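Local coordinates for protein FAD-binding oxidoreductase (Gulosibacter chungangensis, PDB 7PBG) that oxidises 4-ethylphenol as a flavoprotein oxidase of the 4-alkylphenol oxidase type, using FAD held covalently, at residues 8-11 / 12-16; 49-52 / 53-56; 134-137 / 138-142; 369-372 / 373-376; 417-420 / 421-425. All blocks are in the same frame, centred on the assembly; numbering follows the deposited sequence.

How the contacts relate
All five contacts are local, each within one continuous piece of chain, and they sample different parts of helices and turns. Contact 1 opens helix 12-26 with a capping box, contact 3 runs through helix 132-142, and contacts 4 and 5 close helices 363-375 and 406-422. Contact 2, a turn in a loop, lies at the surface; the others are partly buried, and contact 4, nearest the flavin, has no exposed residue. Contacts 1 and 2 touch, Phe15 CZ lying 3.2 Å from Ser56 OG. Contacts 3 and 4 come within about 6 Å at their nearest atoms. Charge dominates the outer side of contact 3, whereas contact 5 depends on backbone carbonyls.

Contact 1. Residues 8-11 / 12-16; sequences DGVS and AEQFA
Gln14 turns back over Ser11, and its side chain can be followed outward along the serine. CB lies 3.4 Å from Ser11 OG, and CG keeps the same 3.4 Å from that oxygen. CG stands anti to the carbonyl carbon (chi1 -78°) and the chain is extended beyond it, which carries the amide back to the residue before the helix. There CD passes the hydroxyl, and OE1 accepts from Ser11 N at 3.1 Å. That bond is nearly straight at the hydrogen, 177°, although the donor is tilted 27° from the amide carbonyl plane. In return Ser11 OG accepts from Gln14 N at 3.1 Å, so each residue grips the other's backbone N-H. A water hydrogen-bonded to Ser11 OG donates to Glu13 OE1, tying the next side chain to the cap. The first helical backbone bond runs from Phe15 N to Ser11 O. On the buried side, Val10 CG1 rests 4.0 Å from Phe15 CB and sits at the edge of the phenyl ring, near its plane. The ring also packs edge-to-face with Phe3 and touches Leu6 and Ile79, which fastens the start of the helix to neighbouring loops. Ser11 at the N-cap and Gln14 three residues on make a capping box, the reciprocal side-chain and backbone pairing that begins helix 12-26.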
loop_
_atom_site.group_PDB
_atom_site.type_symbol
_atom_site.label_atom_id
_atom_site.label_comp_id
_atom_site.label_asym_id
_atom_site.label_seq_id
_atom_site.Cartn_x
_atom_site.Cartn_y
_atom_site.Cartn_z
ATOM N N ASP A 8 25.598 16.534 -20.547
ATOM C CA ASP A 8 25.606 18.024 -20.616
ATOM C C ASP A 8 26.234 18.608 -19.339
ATOM O O ASP A 8 25.869 18.179 -18.222
ATOM C CB ASP A 8 24.197 18.564 -20.827
ATOM C CG ASP A 8 23.656 18.286 -22.212
ATOM O OD1 ASP A 8 24.444 17.848 -23.071
ATOM O OD2 ASP A 8 22.453 18.520 -22.423
ATOM N N GLY A 9 27.168 19.553 -19.474
ATOM C CA GLY A 9 27.801 20.224 -18.327
ATOM C C GLY A 9 29.019 19.498 -17.776
ATOM O O GLY A 9 29.663 20.044 -16.873
ATOM N N VAL A 10 29.352 18.307 -18.274
ATOM C CA VAL A 10 30.521 17.528 -17.784
ATOM C C VAL A 10 31.467 17.359 -18.977
ATOM O O VAL A 10 31.099 16.739 -19.985
ATOM C CB VAL A 10 30.129 16.162 -17.194
ATOM C CG1 VAL A 10 31.358 15.355 -16.816
ATOM C CG2 VAL A 10 29.169 16.313 -16.012
ATOM N N SER A 11 32.661 17.894 -18.831
ATOM C CA SER A 11 33.709 17.882 -19.861
ATOM C C SER A 11 34.343 16.485 -19.883
ATOM O O SER A 11 34.169 15.695 -18.897
ATOM C CB SER A 11 34.720 18.934 -19.523
ATOM O OG SER A 11 35.605 18.487 -18.494
ATOM N N ALA A 12 35.032 16.142 -20.967
ATOM C CA ALA A 12 35.773 14.862 -21.030
ATOM C C ALA A 12 36.789 14.759 -19.887
ATOM O O ALA A 12 37.028 13.642 -19.366
ATOM C CB ALA A 12 36.420 14.690 -22.385
ATOM N N GLU A 13 37.468 15.854 -19.548
ATOM C CA GLU A 13 38.511 15.832 -18.503
ATOM C C GLU A 13 37.838 15.480 -17.167
ATOM O O GLU A 13 38.345 14.599 -16.454
ATOM C CB GLU A 13 39.249 17.170 -18.498
ATOM C CG GLU A 13 40.218 17.310 -17.345
ATOM C CD GLU A 13 40.827 18.695 -17.318
ATOM O OE1 GLU A 13 40.291 19.555 -16.596
ATOM O OE2 GLU A 13 41.768 18.931 -18.114
ATOM N N GLN A 14 36.740 16.165 -16.852
ATOM C CA GLN A 14 35.953 15.932 -15.616
ATOM C C GLN A 14 35.462 14.481 -15.588
ATOM O O GLN A 14 35.676 13.806 -14.548
ATOM C CB GLN A 14 34.806 16.935 -15.570
ATOM C CG GLN A 14 35.287 18.308 -15.119
ATOM C CD GLN A 14 34.244 19.365 -15.378
ATOM O OE1 GLN A 14 33.290 19.150 -16.119
ATOM N NE2 GLN A 14 34.424 20.533 -14.766
ATOM N N PHE A 15 34.861 14.020 -16.682
ATOM C CA PHE A 15 34.334 12.636 -16.814
ATOM C C PHE A 15 35.460 11.618 -16.617
ATOM O O PHE A 15 35.285 10.611 -15.868
ATOM C CB PHE A 15 33.653 12.430 -18.167
ATOM C CG PHE A 15 32.812 11.187 -18.212
ATOM C CD1 PHE A 15 31.567 11.184 -17.604
ATOM C CD2 PHE A 15 33.292 10.004 -18.747
ATOM C CE1 PHE A 15 30.775 10.044 -17.621
ATOM C CE2 PHE A 15 32.491 8.865 -18.759
ATOM C CZ PHE A 15 31.248 8.895 -18.177
ATOM N N ALA A 16 36.605 11.809 -17.281
ATOM C CA ALA A 16 37.758 10.891 -17.122
ATOM C C ALA A 16 38.171 10.861 -15.638
ATOM O O ALA A 16 38.644 9.801 -15.162
ATOM C CB ALA A 16 38.924 11.314 -17.997
HETATM O O HOH W 1 37.485 20.452 -17.586
#

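Contact 2. Residues 49-52 / 53-56; sequences DGDE and FKGS
Residues Asp51 to Lys54 form a type II beta turn at the surface, in the loop between helix 35-39 and strand 57-59, and the side chain of Lys54 folds back across it to Gly50. The turn is closed by Lys54 N, which donates to Asp51 O at 3.3 Å with an angle of 142° at the hydrogen; the donor stands above the carbonyl plane. Phe53 occupies the third position with positive phi (67°). Its ring leans on the preceding residue, CD2 coming within 3.6 Å of Glu52 CB, and also touches Ser96 and Val481. Beyond the turn, Lys54 pairs through its backbone with Gly101, and Ser56 with Thr102, leading the chain into strand 57-59. Asp51 O has a further donor in Thr100 OG1.

The aliphatic part of Lys54 follows the turn: CB approaches Asp51 O, and CG lies about equally far from Asp51 O and Glu52 O, both to one side of it. Bends at chi2 and chi4 then bring the amine over Gly50. Asp51 and Lys54 cross at about a right angle, with OD1 4.1 Å from NZ, near enough for attraction but beyond a salt bridge. A methionine in place of Lys54 would probably leave Gly50 O without this donor and the Asp51 carboxylate without its nearby positive charge. Gly50 O receives NZ at 3.0 Å, from a position tilted 32° out of the carbonyl plane.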
loop_
_atom_site.group_PDB
_atom_site.type_symbol
_atom_site.label_atom_id
_atom_site.label_comp_id
_atom_site.label_asym_id
_atom_site.label_seq_id
_atom_site.Cartn_x
_atom_site.Cartn_y
_atom_site.Cartn_z
ATOM N N ASP A 49 16.409 7.768 -32.990
ATOM C CA ASP A 49 17.419 7.317 -33.992
ATOM C C ASP A 49 18.848 7.731 -33.621
ATOM O O ASP A 49 19.786 7.153 -34.242
ATOM C CB ASP A 49 17.085 7.853 -35.384
ATOM C CG ASP A 49 15.695 7.484 -35.855
ATOM O OD1 ASP A 49 15.243 6.363 -35.555
ATOM O OD2 ASP A 49 15.053 8.330 -36.478
ATOM N N GLY A 50 19.011 8.660 -32.668
ATOM C CA GLY A 50 20.284 9.361 -32.402
ATOM C C GLY A 50 20.902 8.954 -31.070
ATOM O O GLY A 50 20.757 7.775 -30.641
ATOM N N ASP A 51 21.535 9.915 -30.396
ATOM C CA ASP A 51 22.208 9.678 -29.097
ATOM C C ASP A 51 21.238 9.929 -27.926
ATOM O O ASP A 51 21.718 9.862 -26.784
ATOM C CB ASP A 51 23.504 10.480 -29.036
ATOM C CG ASP A 51 24.647 9.718 -29.687
ATOM O OD1 ASP A 51 24.426 8.552 -30.102
ATOM O OD2 ASP A 51 25.743 10.283 -29.761
ATOM N N GLU A 52 19.934 10.108 -28.191
ATOM C CA GLU A 52 18.899 10.164 -27.120
ATOM C C GLU A 52 18.960 8.889 -26.275
ATOM O O GLU A 52 19.062 7.775 -26.887
ATOM C CB GLU A 52 17.490 10.326 -27.687
ATOM C CG GLU A 52 17.370 11.498 -28.631
ATOM C CD GLU A 52 17.460 11.155 -30.115
ATOM O OE1 GLU A 52 18.186 10.199 -30.506
ATOM O OE2 GLU A 52 16.779 11.828 -30.880
ATOM N N PHE A 53 18.990 9.039 -24.946
ATOM C CA PHE A 53 18.826 7.920 -23.991
ATOM C C PHE A 53 20.042 6.988 -24.114
ATOM O O PHE A 53 19.925 5.824 -23.758
ATOM C CB PHE A 53 17.525 7.153 -24.256
ATOM C CG PHE A 53 16.314 8.057 -24.410
ATOM C CD1 PHE A 53 15.951 8.908 -23.384
ATOM C CD2 PHE A 53 15.583 8.094 -25.583
ATOM C CE1 PHE A 53 14.866 9.765 -23.517
ATOM C CE2 PHE A 53 14.508 8.965 -25.728
ATOM C CZ PHE A 53 14.167 9.822 -24.707
ATOM N N LYS A 54 21.187 7.483 -24.563
ATOM C CA LYS A 54 22.406 6.623 -24.658
ATOM C C LYS A 54 23.324 6.923 -23.475
ATOM O O LYS A 54 23.901 8.051 -23.411
ATOM C CB LYS A 54 23.113 6.766 -26.012
ATOM C CG LYS A 54 22.240 6.443 -27.219
ATOM C CD LYS A 54 22.255 5.052 -27.657
ATOM C CE LYS A 54 21.373 4.807 -28.869
ATOM N NZ LYS A 54 22.063 5.172 -30.131
ATOM N N GLY A 55 23.570 5.916 -22.623
ATOM C CA GLY A 55 24.466 6.086 -21.471
ATOM C C GLY A 55 25.928 6.177 -21.910
ATOM O O GLY A 55 26.253 5.759 -23.056
ATOM N N SER A 56 26.786 6.675 -21.022
ATOM C CA SER A 56 28.220 6.958 -21.276
ATOM C C SER A 56 29.069 5.790 -20.827
ATOM O O SER A 56 30.206 5.634 -21.329
ATOM C CB SER A 56 28.670 8.179 -20.558
ATOM O OG SER A 56 28.357 8.084 -19.159
#

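Contact 3. Residues 134-137 / 138-142; sequences TLYE and AVRDS
Leu135 and Val139 meet on the buried side of this helical segment, where CD1 of the leucine lies 4.2 Å from CG2 of the valine. The same CG2 presses closer to the backbone, 3.3 Å from Leu135 O. Leu135 chi1 of -178° sets CG opposite the backbone N, and the side chain packs on Val114, Ala124 and Val126 of the two neighbouring strands. Ala138 CB packs against the backbone at Thr134 O, and the residue also touches Ile117. Four successive backbone bonds run through these turns; the one from Val139 N to Leu135 O measures 2.9 Å. This is the regular i to i+4 pattern of an alpha helix, here helix 132-142 laid against strands 114-118 and 123-126 of the antiparallel sheet in the FAD-binding domain.

The more exposed side is looser and charged. Glu137 and Arg140 lie side by side, pointing the same way, their carboxylate and guanidinium planes only 19° apart. The glutamate touches with its aliphatic part: CG comes 3.6 Å from Arg140 NH2, whereas OE2 stays 4.6 Å from that nitrogen, well out of the guanidinium plane. Arg140 NE instead forms a salt bridge to Asp141 OD1 at 3.0 Å, in the guanidinium plane but above that of the carboxylate. On the other flank NH1 stands 4.0 Å from Tyr136 CE2, with ring and guanidinium planes turned 72° apart.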
loop_
_atom_site.group_PDB
_atom_site.type_symbol
_atom_site.label_atom_id
_atom_site.label_comp_id
_atom_site.label_asym_id
_atom_site.label_seq_id
_atom_site.Cartn_x
_atom_site.Cartn_y
_atom_site.Cartn_z
ATOM N N THR A 134 15.133 -17.341 -11.138
ATOM C CA THR A 134 16.028 -17.652 -10.012
ATOM C C THR A 134 15.250 -17.810 -8.705
ATOM O O THR A 134 15.528 -18.758 -7.953
ATOM C CB THR A 134 17.111 -16.582 -9.894
ATOM O OG1 THR A 134 17.808 -16.694 -11.127
ATOM C CG2 THR A 134 18.021 -16.843 -8.711
ATOM N N LEU A 135 14.292 -16.902 -8.421
ATOM C CA LEU A 135 13.583 -16.966 -7.144
ATOM C C LEU A 135 12.710 -18.210 -7.170
ATOM O O LEU A 135 12.698 -18.891 -6.164
ATOM C CB LEU A 135 12.750 -15.700 -6.933
ATOM C CG LEU A 135 12.017 -15.669 -5.599
ATOM C CD1 LEU A 135 12.978 -15.698 -4.432
ATOM C CD2 LEU A 135 11.092 -14.438 -5.513
ATOM N N TYR A 136 12.126 -18.546 -8.322
ATOM C CA TYR A 136 11.286 -19.748 -8.447
ATOM C C TYR A 136 12.147 -20.958 -8.112
ATOM O O TYR A 136 11.719 -21.821 -7.290
ATOM C CB TYR A 136 10.696 -19.839 -9.834
ATOM C CG TYR A 136 10.065 -21.168 -10.095
ATOM C CD1 TYR A 136 8.878 -21.473 -9.478
ATOM C CD2 TYR A 136 10.704 -22.110 -10.873
ATOM C CE1 TYR A 136 8.269 -22.685 -9.710
ATOM C CE2 TYR A 136 10.132 -23.351 -11.069
ATOM C CZ TYR A 136 8.927 -23.642 -10.465
ATOM O OH TYR A 136 8.339 -24.868 -10.660
ATOM N N GLU A 137 13.307 -21.026 -8.721
ATOM C CA GLU A 137 14.206 -22.194 -8.507
ATOM C C GLU A 137 14.630 -22.237 -7.030
ATOM O O GLU A 137 14.601 -23.324 -6.444
ATOM C CB GLU A 137 15.400 -22.113 -9.454
ATOM C CG GLU A 137 14.994 -22.478 -10.883
ATOM C CD GLU A 137 16.045 -22.338 -11.959
ATOM O OE1 GLU A 137 17.148 -21.891 -11.632
ATOM O OE2 GLU A 137 15.710 -22.612 -13.120
ATOM N N ALA A 138 14.989 -21.098 -6.436
ATOM C CA ALA A 138 15.456 -21.045 -5.028
ATOM C C ALA A 138 14.345 -21.507 -4.091
ATOM O O ALA A 138 14.647 -22.281 -3.188
ATOM C CB ALA A 138 15.969 -19.693 -4.660
ATOM N N VAL A 139 13.090 -21.116 -4.353
ATOM C CA VAL A 139 11.947 -21.531 -3.518
ATOM C C VAL A 139 11.738 -23.029 -3.744
ATOM O O VAL A 139 11.577 -23.745 -2.758
ATOM C CB VAL A 139 10.699 -20.670 -3.802
ATOM C CG1 VAL A 139 9.476 -21.217 -3.112
ATOM C CG2 VAL A 139 10.951 -19.222 -3.421
ATOM N N ARG A 140 11.744 -23.487 -4.983
ATOM C CA ARG A 140 11.503 -24.912 -5.296
ATOM C C ARG A 140 12.548 -25.749 -4.561
ATOM O O ARG A 140 12.170 -26.734 -3.854
ATOM C CB ARG A 140 11.583 -25.188 -6.793
ATOM C CG ARG A 140 11.420 -26.662 -7.134
ATOM C CD ARG A 140 11.777 -26.855 -8.592
ATOM N NE ARG A 140 13.185 -26.536 -8.841
ATOM C CZ ARG A 140 13.717 -26.262 -10.029
ATOM N NH1 ARG A 140 12.960 -26.233 -11.113
ATOM N NH2 ARG A 140 15.006 -25.980 -10.111
ATOM N N ASP A 141 13.805 -25.365 -4.671
ATOM C CA ASP A 141 14.907 -26.193 -4.106
ATOM C C ASP A 141 14.944 -26.110 -2.564
ATOM O O ASP A 141 15.557 -27.008 -1.976
ATOM C CB ASP A 141 16.224 -25.865 -4.792
ATOM C CG ASP A 141 16.198 -26.174 -6.277
ATOM O OD1 ASP A 141 15.316 -26.965 -6.744
ATOM O OD2 ASP A 141 16.972 -25.565 -6.970
ATOM N N SER A 142 14.351 -25.065 -1.939
ATOM C CA SER A 142 14.265 -24.866 -0.459
ATOM C C SER A 142 13.253 -25.830 0.168
ATOM O O SER A 142 13.361 -26.061 1.400
ATOM C CB SER A 142 13.914 -23.444 -0.100
ATOM O OG SER A 142 12.510 -23.202 -0.237
#

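Contact 4. Residues 369-372 / 373-376; sequences NARH and ELNT
Hydrogen bonds carry the last turn, beginning with His372 O, which takes Thr376 OG1 at 2.7 Å and, more weakly, Thr376 N. The hydroxyl reaches back because OG1 sits between the backbone nitrogen and carbonyl carbon (chi1 61°). Earlier carbonyls follow the helical pattern, as in Asn375 N to Arg371 O at 2.8 Å. A weak 3.5 Å bond joins Asn369 ND2 to Glu373 OE2, the amide and carboxylate planes 65° apart; Glu373 OE1 is held by Asn380. One water accepts from Arg371 NE and donates to Asn375 OD1, while Asn375 ND2 bonds to Thr323.

Apolar contacts meet flat groups over their faces. Leu374 CD1 sits 3.5 Å above the centre of the Arg371 guanidinium, and Thr376 CG2 makes a CH-pi contact 4.0 Å from the His372 ring centroid. A glycine in place of Thr376 would probably leave His372 O with one weak bond from this position and take the methyl away from that ring face.

Arg371 also forms a salt bridge with Glu152 and a cation-pi contact with Tyr169, both FAD-binding residues. The arrangement is the C-terminal turn of helix 363-375, a second shell beside the flavin site.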
loop_
_atom_site.group_PDB
_atom_site.type_symbol
_atom_site.label_atom_id
_atom_site.label_comp_id
_atom_site.label_asym_id
_atom_site.label_seq_id
_atom_site.Cartn_x
_atom_site.Cartn_y
_atom_site.Cartn_z
ATOM N N ASN A 369 -1.630 -23.391 -21.246
ATOM C CA ASN A 369 -0.571 -23.898 -20.376
ATOM C C ASN A 369 0.374 -22.764 -19.941
ATOM O O ASN A 369 0.736 -22.747 -18.792
ATOM C CB ASN A 369 0.193 -25.036 -21.041
ATOM C CG ASN A 369 1.241 -25.615 -20.104
ATOM O OD1 ASN A 369 0.902 -26.217 -19.082
ATOM N ND2 ASN A 369 2.502 -25.307 -20.360
ATOM N N ALA A 370 0.716 -21.843 -20.837
ATOM C CA ALA A 370 1.607 -20.722 -20.539
ATOM C C ALA A 370 0.971 -19.852 -19.440
ATOM O O ALA A 370 1.684 -19.422 -18.484
ATOM C CB ALA A 370 1.867 -19.959 -21.807
ATOM N N ARG A 371 -0.334 -19.607 -19.522
ATOM C CA ARG A 371 -1.008 -18.783 -18.501
ATOM C C ARG A 371 -1.144 -19.556 -17.203
ATOM O O ARG A 371 -1.004 -18.948 -16.116
ATOM C CB ARG A 371 -2.368 -18.294 -18.997
ATOM C CG ARG A 371 -2.306 -17.503 -20.296
ATOM C CD ARG A 371 -1.233 -16.458 -20.361
ATOM N NE ARG A 371 -1.259 -15.453 -19.304
ATOM C CZ ARG A 371 -0.523 -14.344 -19.308
ATOM N NH1 ARG A 371 -0.670 -13.435 -18.359
ATOM N NH2 ARG A 371 0.311 -14.129 -20.314
ATOM N N HIS A 372 -1.500 -20.836 -17.292
ATOM C CA HIS A 372 -1.603 -21.690 -16.105
ATOM C C HIS A 372 -0.280 -21.626 -15.342
ATOM O O HIS A 372 -0.296 -21.574 -14.116
ATOM C CB HIS A 372 -1.966 -23.092 -16.537
ATOM C CG HIS A 372 -2.005 -24.046 -15.394
ATOM N ND1 HIS A 372 -2.920 -23.928 -14.403
ATOM C CD2 HIS A 372 -1.247 -25.132 -15.116
ATOM C CE1 HIS A 372 -2.754 -24.921 -13.553
ATOM N NE2 HIS A 372 -1.723 -25.680 -13.966
ATOM N N GLU A 373 0.841 -21.680 -16.049
ATOM C CA GLU A 373 2.164 -21.588 -15.418
ATOM C C GLU A 373 2.279 -20.250 -14.672
ATOM O O GLU A 373 2.549 -20.258 -13.425
ATOM C CB GLU A 373 3.250 -21.794 -16.453
ATOM C CG GLU A 373 3.525 -23.249 -16.725
ATOM C CD GLU A 373 4.627 -23.484 -17.731
ATOM O OE1 GLU A 373 5.087 -22.493 -18.365
ATOM O OE2 GLU A 373 4.960 -24.676 -17.957
ATOM N N LEU A 374 2.048 -19.139 -15.374
ATOM C CA LEU A 374 2.239 -17.820 -14.715
ATOM C C LEU A 374 1.319 -17.741 -13.499
ATOM O O LEU A 374 1.743 -17.194 -12.469
ATOM C CB LEU A 374 1.940 -16.669 -15.677
ATOM C CG LEU A 374 2.873 -16.577 -16.872
ATOM C CD1 LEU A 374 2.504 -15.414 -17.729
ATOM C CD2 LEU A 374 4.346 -16.483 -16.483
ATOM N N ASN A 375 0.083 -18.202 -13.645
ATOM C CA ASN A 375 -0.973 -18.027 -12.611
ATOM C C ASN A 375 -0.715 -18.946 -11.419
ATOM O O ASN A 375 -1.356 -18.743 -10.376
ATOM C CB ASN A 375 -2.399 -18.252 -13.117
ATOM C CG ASN A 375 -2.738 -17.289 -14.212
ATOM O OD1 ASN A 375 -1.925 -16.395 -14.530
ATOM N ND2 ASN A 375 -3.932 -17.455 -14.754
ATOM N N THR A 376 0.135 -19.956 -11.599
ATOM C CA THR A 376 0.471 -20.893 -10.504
ATOM C C THR A 376 1.894 -20.656 -9.992
ATOM O O THR A 376 2.403 -21.503 -9.261
ATOM C CB THR A 376 0.246 -22.354 -10.904
ATOM O OG1 THR A 376 1.064 -22.717 -12.017
ATOM C CG2 THR A 376 -1.210 -22.656 -11.184
HETATM O O HOH W 2 -2.512 -15.164 -16.851
#

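Contact 5. Residues 417-420 / 421-425; sequences KRIS and DDHGI
Backbone hydrogen bonds finish the helix around Ser420 O, which accepts from Ile425 N at 2.9 Å with the donor above the carbonyl plane. A second bond, Gly424 N to Asp421 O at 3.0 Å, and the positive phi of Gly424 (72°) complete a Schellman motif. Within the same turn, His423 N donates to Ile419 O at 3.2 Å and more weakly to Ser420 O.

Side-chain polar contacts gather on the neighbouring turn. A water donates to both Ser420 OG, at 2.7 Å, and Asp421 OD1, bridging adjacent side chains; the hydroxyl also bonds to Thr416 O. Lys417 and Asp421 run side by side, but CG of the lysine only comes within 4.0 Å of OD2, and its amine is engaged by Glu252 and Glu414. Arg418 likewise finds its salt bridge with Asp415.

Van der Waals contacts join Ile419 to His423, which point the same way, CG2 lying 4.1 Å from CD2. The imidazole presents its edge to Ile419 O, with CD2 3.1 Å from that oxygen, which lies in the ring plane. His423 CG is anti to its carbonyl carbon (chi1 -73°), which directs the ring along the isoleucine; ND1 bonds to Glu456.

Ile419 packs on Met460 and Leu464 of helix 451-470, while Ile425 touches Thr457 of that helix and Pro444 and Tyr446 of strand 438-447, where the chain turns into strand 426-433.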
loop_
_atom_site.group_PDB
_atom_site.type_symbol
_atom_site.label_atom_id
_atom_site.label_comp_id
_atom_site.label_asym_id
_atom_site.label_seq_id
_atom_site.Cartn_x
_atom_site.Cartn_y
_atom_site.Cartn_z
ATOM N N LYS A 417 -7.633 0.352 -32.469
ATOM C CA LYS A 417 -7.567 -0.396 -33.750
ATOM C C LYS A 417 -7.464 0.606 -34.900
ATOM O O LYS A 417 -6.639 0.411 -35.770
ATOM C CB LYS A 417 -8.805 -1.278 -33.883
ATOM C CG LYS A 417 -8.733 -2.343 -34.953
ATOM C CD LYS A 417 -9.778 -3.410 -34.726
ATOM C CE LYS A 417 -11.160 -2.805 -34.666
ATOM N NZ LYS A 417 -12.198 -3.839 -34.869
ATOM N N ARG A 418 -8.269 1.663 -34.858
ATOM C CA ARG A 418 -8.326 2.665 -35.952
ATOM C C ARG A 418 -6.993 3.401 -36.048
ATOM O O ARG A 418 -6.440 3.444 -37.165
ATOM C CB ARG A 418 -9.446 3.696 -35.737
ATOM C CG ARG A 418 -9.752 4.514 -36.986
ATOM C CD ARG A 418 -10.852 5.548 -36.761
ATOM N NE ARG A 418 -10.503 6.398 -35.631
ATOM C CZ ARG A 418 -11.106 6.398 -34.447
ATOM N NH1 ARG A 418 -12.144 5.611 -34.203
ATOM N NH2 ARG A 418 -10.660 7.194 -33.501
ATOM N N ILE A 419 -6.483 3.895 -34.911
ATOM C CA ILE A 419 -5.254 4.733 -34.834
ATOM C C ILE A 419 -4.073 3.835 -35.209
ATOM O O ILE A 419 -3.225 4.265 -36.014
ATOM C CB ILE A 419 -5.133 5.416 -33.456
ATOM C CG1 ILE A 419 -6.259 6.446 -33.262
ATOM C CG2 ILE A 419 -3.776 6.100 -33.282
ATOM C CD1 ILE A 419 -6.347 7.030 -31.852
ATOM N N SER A 420 -4.050 2.599 -34.719
ATOM C CA SER A 420 -2.928 1.688 -35.039
ATOM C C SER A 420 -2.948 1.305 -36.531
ATOM O O SER A 420 -1.873 1.379 -37.153
ATOM C CB SER A 420 -2.893 0.511 -34.098
ATOM O OG SER A 420 -4.069 -0.299 -34.176
ATOM N N ASP A 421 -4.127 0.981 -37.092
ATOM C CA ASP A 421 -4.358 0.725 -38.543
ATOM C C ASP A 421 -3.813 1.913 -39.367
ATOM O O ASP A 421 -3.007 1.679 -40.310
ATOM C CB ASP A 421 -5.840 0.452 -38.811
ATOM C CG ASP A 421 -6.259 -0.969 -38.470
ATOM O OD1 ASP A 421 -5.362 -1.779 -38.105
ATOM O OD2 ASP A 421 -7.461 -1.276 -38.581
ATOM N N ASP A 422 -4.199 3.124 -38.989
ATOM C CA ASP A 422 -3.796 4.396 -39.653
ATOM C C ASP A 422 -2.273 4.538 -39.732
ATOM O O ASP A 422 -1.798 5.111 -40.752
ATOM C CB ASP A 422 -4.377 5.598 -38.910
ATOM C CG ASP A 422 -5.857 5.850 -39.109
ATOM O OD1 ASP A 422 -6.487 5.124 -39.912
ATOM O OD2 ASP A 422 -6.366 6.782 -38.464
ATOM N N HIS A 423 -1.518 4.049 -38.729
ATOM C CA HIS A 423 -0.042 4.160 -38.647
ATOM C C HIS A 423 0.652 2.875 -39.113
ATOM O O HIS A 423 1.876 2.834 -39.012
ATOM C CB HIS A 423 0.332 4.521 -37.207
ATOM C CG HIS A 423 0.006 5.933 -36.853
ATOM N ND1 HIS A 423 0.938 6.933 -36.993
ATOM C CD2 HIS A 423 -1.106 6.517 -36.367
ATOM C CE1 HIS A 423 0.405 8.088 -36.590
ATOM N NE2 HIS A 423 -0.836 7.868 -36.232
ATOM N N GLY A 424 -0.121 1.835 -39.452
ATOM C CA GLY A 424 0.424 0.558 -39.952
ATOM C C GLY A 424 1.113 -0.240 -38.860
ATOM O O GLY A 424 2.187 -0.864 -39.146
ATOM N N ILE A 425 0.578 -0.171 -37.636
ATOM C CA ILE A 425 1.162 -0.816 -36.437
ATOM C C ILE A 425 0.195 -1.917 -35.992
ATOM O O ILE A 425 -0.992 -1.659 -35.819
ATOM C CB ILE A 425 1.477 0.237 -35.355
ATOM C CG1 ILE A 425 2.430 1.334 -35.869
ATOM C CG2 ILE A 425 2.016 -0.431 -34.101
ATOM C CD1 ILE A 425 3.771 0.826 -36.363
HETATM O O HOH W 3 -5.022 -2.521 -35.290
#